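Local coordinates for protein IscA (Thermosynechococcus elongatus, PDB 1X0G) that binds a [2Fe-2S] cluster and probably serves as a scaffold on which iron-sulfur clusters are assembled, at residues C[10-15]-C[44-49]; C[28-33]-C[77-82]. All coordinates share one frame; numbering follows the deposited sequence.

Contact 1 of 2, residues C[10-15]-C[44-49]; sequences QELERL and LALVAE
The helix near the N-terminus of this HesB/IscA-family fold, 6-15, settles on the larger mixed sheet beside strand 40-46, where L12 and L15 meet L46. L46 is the shared partner and divides its two methyls between the helix residues. Its CD2 lies 4.1 Å from CD2 of L12, a methyl-to-methyl contact in which the two side chains cross at a slant. The other branch approaches L15 near the root of that side chain, with L46 CD1 4.4 Å from L15 CB. L46 starts out from its strand toward the helix and holds CG anti to the carbonyl carbon (chi1 -59°), and its two branches then reach successive turns of the helix.

L12 and L15 are three residues apart and so occupy neighbouring positions on one side of the helix. The backbones stay well separated, with the CA atoms of L12 and L46 8.6 Å apart, so the helix meets this strand through side chains and no hydrogen bond crosses between 10-15 and 44-49. W62 of strand 62-66 touches both L12 and L46, while L12 also packs on L28 and F90. L15 is less deeply buried than L12 and faces the subunit boundary, where it packs on L85 of the second subunit.

Contact 2 of 2, residues C[28-33]-C[77-82]; sequences LRIQVQ and LRVDYI
R29 NH1 donates to Q31 OE1 over 3.1 Å, a bond between alternate residues of strand 27-34, with an N-H...O angle of 155°. The acceptor lies almost in the guanidinium plane, at its edge, but NH1 stands above the plane of the amide carbonyl, 72° out of it. NE forms a salt bridge with D54, a second partner for the guanidinium.

I30, between these two residues, projects from the other face of the strand toward 77-82. Its CG1-CD1 arm is extended and delivers CD1, its closest-approaching atom. That methyl meets L77 CD2 at 4.1 Å, tip to tip, and V79 CG2 at 4.4 Å. L77 directs its branch there by setting CG anti to the backbone N (chi1 -176°). Strand 27-34 lies in the larger sheet and strand 78-82, just after L77, in the smaller, so the contact spans the core between them; the nearest CA atoms, those of I30 and L77, are 10.1 Å apart. L44, F90 and F92 also border this apolar cluster. With no hydrogen bond crossing, cohesion between these segments comes from buried hydrocarbon contact, and the charge of R29 is kept to the opposite face of the strand.

Overall arrangement
Contacts 1 and 2 are centred 11 Å apart and interlock along the chain, their segments alternating in sequence. Strands 27-34 and 40-46 are neighbours in the larger sheet, where A45 O and R29 N make a probable hydrogen bond of 2.8 Å. L44 and L28 carry the apolar core from one contact to the other, and F90 of the smaller sheet touches L12 as well as V79. L28 also packs on L85 of the second subunit, so the boundary with that subunit borders both segments 10-15 and 28-33. Contact 1 lies away from the cluster. Contact 2, at the chain's centre, is nearer: the side chain of L77 is about 14 Å from the bound [2Fe-2S] cluster.

Contact 1 of 2, residues C[10-15]-C[44-49]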
loop_
_atom_site.group_PDB
_atom_site.type_symbol
_atom_site.label_atom_id
_atom_site.label_comp_id
_atom_site.label_asym_id
_atom_site.label_seq_id
_atom_site.Cartn_x
_atom_site.Cartn_y
_atom_site.Cartn_z
ATOM N N GLN C 10 23.024 -22.191 -8.957
ATOM C CA GLN C 10 23.965 -22.860 -8.066
ATOM C C GLN C 10 23.586 -22.586 -6.638
ATOM O O GLN C 10 23.598 -23.493 -5.807
ATOM C CB GLN C 10 25.389 -22.352 -8.356
ATOM C CG GLN C 10 26.507 -22.726 -7.383
ATOM C CD GLN C 10 27.850 -22.749 -8.123
ATOM O OE1 GLN C 10 28.009 -22.047 -9.137
ATOM N NE2 GLN C 10 28.808 -23.579 -7.652
ATOM N N GLU C 11 23.249 -21.331 -6.365
ATOM C CA GLU C 11 22.824 -20.971 -5.061
ATOM C C GLU C 11 21.472 -21.574 -4.762
ATOM O O GLU C 11 21.210 -21.991 -3.645
ATOM C CB GLU C 11 22.696 -19.472 -4.984
ATOM C CG GLU C 11 22.135 -18.974 -3.654
ATOM C CD GLU C 11 23.061 -19.174 -2.471
ATOM O OE1 GLU C 11 24.216 -19.713 -2.577
ATOM O OE2 GLU C 11 22.606 -18.769 -1.407
ATOM N N LEU C 12 20.600 -21.613 -5.751
ATOM C CA LEU C 12 19.348 -22.291 -5.538
ATOM C C LEU C 12 19.460 -23.760 -5.211
ATOM O O LEU C 12 18.739 -24.233 -4.356
ATOM C CB LEU C 12 18.419 -22.108 -6.701
ATOM C CG LEU C 12 17.945 -20.672 -6.631
ATOM C CD1 LEU C 12 17.182 -20.398 -7.862
ATOM C CD2 LEU C 12 17.109 -20.394 -5.393
ATOM N N GLU C 13 20.340 -24.505 -5.845
ATOM C CA GLU C 13 20.391 -25.907 -5.430
ATOM C C GLU C 13 21.011 -26.069 -4.049
ATOM O O GLU C 13 20.814 -27.115 -3.396
ATOM C CB GLU C 13 21.072 -26.819 -6.438
ATOM C CG GLU C 13 22.375 -26.274 -6.893
ATOM C CD GLU C 13 22.458 -26.255 -8.398
ATOM O OE1 GLU C 13 21.381 -26.361 -9.045
ATOM O OE2 GLU C 13 23.594 -26.135 -8.930
ATOM N N ARG C 14 21.752 -25.047 -3.620
ATOM C CA ARG C 14 22.452 -25.046 -2.343
ATOM C C ARG C 14 21.461 -25.007 -1.190
ATOM O O ARG C 14 21.632 -25.700 -0.200
ATOM C CB ARG C 14 23.366 -23.823 -2.250
ATOM C CG ARG C 14 24.720 -24.109 -1.565
ATOM C CD ARG C 14 25.017 -23.052 -0.515
ATOM N NE ARG C 14 24.617 -23.515 0.812
ATOM C CZ ARG C 14 23.740 -22.905 1.618
ATOM N NH1 ARG C 14 23.136 -21.768 1.255
ATOM N NH2 ARG C 14 23.471 -23.439 2.813
ATOM N N LEU C 15 20.427 -24.187 -1.342
ATOM C CA LEU C 15 19.393 -24.009 -0.337
ATOM C C LEU C 15 18.355 -25.128 -0.399
ATOM O O LEU C 15 17.674 -25.415 0.597
ATOM C CB LEU C 15 18.707 -22.666 -0.561
ATOM C CG LEU C 15 19.646 -21.468 -0.665
ATOM C CD1 LEU C 15 19.085 -20.410 -1.584
ATOM C CD2 LEU C 15 19.923 -20.912 0.734
ATOM N N LEU C 44 10.696 -14.233 -3.375
ATOM C CA LEU C 44 11.134 -15.469 -3.896
ATOM C C LEU C 44 10.880 -16.574 -2.942
ATOM O O LEU C 44 11.286 -16.500 -1.818
ATOM C CB LEU C 44 12.610 -15.371 -4.083
ATOM C CG LEU C 44 13.071 -14.506 -5.259
ATOM C CD1 LEU C 44 14.603 -14.375 -5.243
ATOM C CD2 LEU C 44 12.615 -15.038 -6.645
ATOM N N ALA C 45 10.262 -17.635 -3.387
ATOM C CA ALA C 45 10.117 -18.798 -2.533
ATOM C C ALA C 45 10.435 -20.090 -3.303
ATOM O O ALA C 45 10.176 -20.226 -4.493
ATOM C CB ALA C 45 8.774 -18.833 -2.031
ATOM N N LEU C 46 11.049 -21.055 -2.641
ATOM C CA LEU C 46 11.070 -22.391 -3.218
ATOM C C LEU C 46 9.784 -23.024 -2.808
ATOM O O LEU C 46 9.382 -22.900 -1.645
ATOM C CB LEU C 46 12.159 -23.218 -2.605
ATOM C CG LEU C 46 13.543 -22.640 -2.765
ATOM C CD1 LEU C 46 14.461 -23.281 -1.688
ATOM C CD2 LEU C 46 14.023 -22.861 -4.215
ATOM N N VAL C 47 9.121 -23.703 -3.725
ATOM C CA VAL C 47 7.775 -24.190 -3.395
ATOM C C VAL C 47 7.654 -25.604 -3.866
ATOM O O VAL C 47 8.490 -26.068 -4.623
ATOM C CB VAL C 47 6.662 -23.266 -4.057
ATOM C CG1 VAL C 47 6.591 -21.943 -3.367
ATOM C CG2 VAL C 47 6.956 -23.064 -5.519
ATOM N N ALA C 48 6.616 -26.302 -3.452
ATOM C CA ALA C 48 6.565 -27.721 -3.824
ATOM C C ALA C 48 6.062 -27.904 -5.246
ATOM O O ALA C 48 6.430 -28.857 -5.964
ATOM C CB ALA C 48 5.728 -28.523 -2.851
ATOM N N GLU C 49 5.199 -26.978 -5.627
ATOM C CA GLU C 49 4.541 -27.009 -6.896
ATOM C C GLU C 49 4.092 -25.571 -7.129
ATOM O O GLU C 49 4.154 -24.708 -6.224
ATOM C CB GLU C 49 3.356 -27.985 -6.858
ATOM C CG GLU C 49 2.232 -27.395 -6.045
ATOM C CD GLU C 49 1.422 -28.421 -5.350
ATOM O OE1 GLU C 49 1.472 -29.597 -5.780
ATOM O OE2 GLU C 49 0.733 -28.029 -4.373
#

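Contact 2 of 2, residues C[28-33]-C[77-82]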
loop_
_atom_site.group_PDB
_atom_site.type_symbol
_atom_site.label_atom_id
_atom_site.label_comp_id
_atom_site.label_asym_id
_atom_site.label_seq_id
_atom_site.Cartn_x
_atom_site.Cartn_y
_atom_site.Cartn_z
ATOM N N LEU C 28 11.072 -22.449 -8.247
ATOM C CA LEU C 28 11.272 -21.152 -7.711
ATOM C C LEU C 28 10.126 -20.325 -8.110
ATOM O O LEU C 28 9.866 -20.145 -9.286
ATOM C CB LEU C 28 12.474 -20.491 -8.342
ATOM C CG LEU C 28 12.712 -19.035 -7.924
ATOM C CD1 LEU C 28 13.026 -19.035 -6.450
ATOM C CD2 LEU C 28 13.911 -18.402 -8.699
ATOM N N ARG C 29 9.461 -19.772 -7.126
ATOM C CA ARG C 29 8.274 -19.034 -7.406
ATOM C C ARG C 29 8.586 -17.617 -7.109
ATOM O O ARG C 29 9.120 -17.305 -6.039
ATOM C CB ARG C 29 7.143 -19.547 -6.575
ATOM C CG ARG C 29 5.929 -18.713 -6.683
ATOM C CD ARG C 29 4.744 -19.479 -6.193
ATOM N NE ARG C 29 3.529 -19.065 -6.892
ATOM C CZ ARG C 29 2.868 -17.956 -6.583
ATOM N NH1 ARG C 29 3.358 -17.196 -5.587
ATOM N NH2 ARG C 29 1.770 -17.588 -7.269
ATOM N N ILE C 30 8.365 -16.774 -8.113
ATOM C CA ILE C 30 8.565 -15.339 -8.020
ATOM C C ILE C 30 7.226 -14.585 -8.055
ATOM O O ILE C 30 6.252 -14.911 -8.816
ATOM C CB ILE C 30 9.407 -14.849 -9.140
ATOM C CG1 ILE C 30 10.674 -15.630 -9.209
ATOM C CG2 ILE C 30 9.961 -13.422 -8.881
ATOM C CD1 ILE C 30 11.540 -15.031 -10.315
ATOM N N GLN C 31 7.146 -13.612 -7.159
ATOM C CA GLN C 31 5.980 -12.724 -7.141
ATOM C C GLN C 31 6.494 -11.382 -6.593
ATOM O O GLN C 31 7.715 -11.307 -6.302
ATOM C CB GLN C 31 4.850 -13.349 -6.359
ATOM C CG GLN C 31 4.871 -13.161 -4.901
ATOM C CD GLN C 31 3.696 -13.836 -4.227
ATOM O OE1 GLN C 31 2.748 -14.267 -4.892
ATOM N NE2 GLN C 31 3.755 -13.974 -2.915
ATOM N N VAL C 32 5.633 -10.360 -6.458
ATOM C CA VAL C 32 6.020 -9.098 -5.826
ATOM C C VAL C 32 5.182 -8.809 -4.632
ATOM O O VAL C 32 4.177 -9.412 -4.445
ATOM C CB VAL C 32 5.803 -7.889 -6.774
ATOM C CG1 VAL C 32 6.580 -8.032 -7.985
ATOM C CG2 VAL C 32 4.331 -7.715 -7.122
ATOM N N GLN C 33 5.531 -7.797 -3.863
ATOM C CA GLN C 33 4.794 -7.461 -2.643
ATOM C C GLN C 33 4.959 -5.970 -2.500
ATOM O O GLN C 33 6.027 -5.503 -2.765
ATOM C CB GLN C 33 5.602 -8.011 -1.555
ATOM C CG GLN C 33 4.866 -8.698 -0.524
ATOM C CD GLN C 33 5.493 -8.346 0.874
ATOM O OE1 GLN C 33 6.771 -8.404 1.031
ATOM N NE2 GLN C 33 4.608 -7.960 1.895
ATOM N N LEU C 77 12.526 -10.314 -16.438
ATOM C CA LEU C 77 13.434 -10.260 -15.322
ATOM C C LEU C 77 14.575 -11.262 -15.563
ATOM O O LEU C 77 14.379 -12.373 -16.075
ATOM C CB LEU C 77 12.700 -10.689 -14.081
ATOM C CG LEU C 77 13.457 -10.607 -12.806
ATOM C CD1 LEU C 77 13.559 -9.123 -12.513
ATOM C CD2 LEU C 77 12.616 -11.339 -11.757
ATOM N N ARG C 78 15.761 -10.818 -15.174
ATOM C CA ARG C 78 16.887 -11.683 -15.025
ATOM C C ARG C 78 17.345 -11.544 -13.580
ATOM O O ARG C 78 17.425 -10.431 -13.007
ATOM C CB ARG C 78 18.027 -11.296 -15.983
ATOM C CG ARG C 78 17.609 -11.252 -17.466
ATOM C CD ARG C 78 18.758 -10.801 -18.347
ATOM N NE ARG C 78 19.436 -9.631 -17.790
ATOM C CZ ARG C 78 20.545 -9.675 -17.034
ATOM N NH1 ARG C 78 21.107 -10.847 -16.714
ATOM N NH2 ARG C 78 21.083 -8.540 -16.579
ATOM N N VAL C 79 17.672 -12.699 -13.021
ATOM C CA VAL C 79 17.969 -12.834 -11.635
ATOM C C VAL C 79 19.368 -13.396 -11.622
ATOM O O VAL C 79 19.652 -14.389 -12.314
ATOM C CB VAL C 79 16.985 -13.873 -10.976
ATOM C CG1 VAL C 79 17.451 -14.257 -9.588
ATOM C CG2 VAL C 79 15.546 -13.360 -10.947
ATOM N N ASP C 80 20.233 -12.788 -10.811
ATOM C CA ASP C 80 21.623 -13.206 -10.685
ATOM C C ASP C 80 21.847 -13.454 -9.186
ATOM O O ASP C 80 21.021 -13.050 -8.346
ATOM C CB ASP C 80 22.421 -12.021 -11.111
ATOM C CG ASP C 80 23.871 -12.318 -11.348
ATOM O OD1 ASP C 80 24.307 -13.485 -11.522
ATOM O OD2 ASP C 80 24.601 -11.311 -11.389
ATOM N N TYR C 81 22.937 -14.112 -8.828
ATOM C CA TYR C 81 23.286 -14.175 -7.438
ATOM C C TYR C 81 24.737 -13.718 -7.262
ATOM O O TYR C 81 25.576 -14.240 -7.943
ATOM C CB TYR C 81 23.102 -15.585 -6.929
ATOM C CG TYR C 81 23.397 -15.728 -5.451
ATOM C CD1 TYR C 81 22.476 -15.331 -4.479
ATOM C CD2 TYR C 81 24.609 -16.284 -5.014
ATOM C CE1 TYR C 81 22.740 -15.499 -3.093
ATOM C CE2 TYR C 81 24.873 -16.429 -3.632
ATOM C CZ TYR C 81 23.909 -16.023 -2.703
ATOM O OH TYR C 81 24.181 -16.153 -1.387
ATOM N N ILE C 82 25.027 -12.768 -6.359
ATOM C CA ILE C 82 26.369 -12.248 -6.155
ATOM C C ILE C 82 26.902 -12.519 -4.733
ATOM O O ILE C 82 26.246 -12.165 -3.787
ATOM C CB ILE C 82 26.373 -10.743 -6.541
ATOM C CG1 ILE C 82 26.246 -10.654 -8.057
ATOM C CG2 ILE C 82 27.676 -9.978 -6.079
ATOM C CD1 ILE C 82 26.247 -9.251 -8.586
#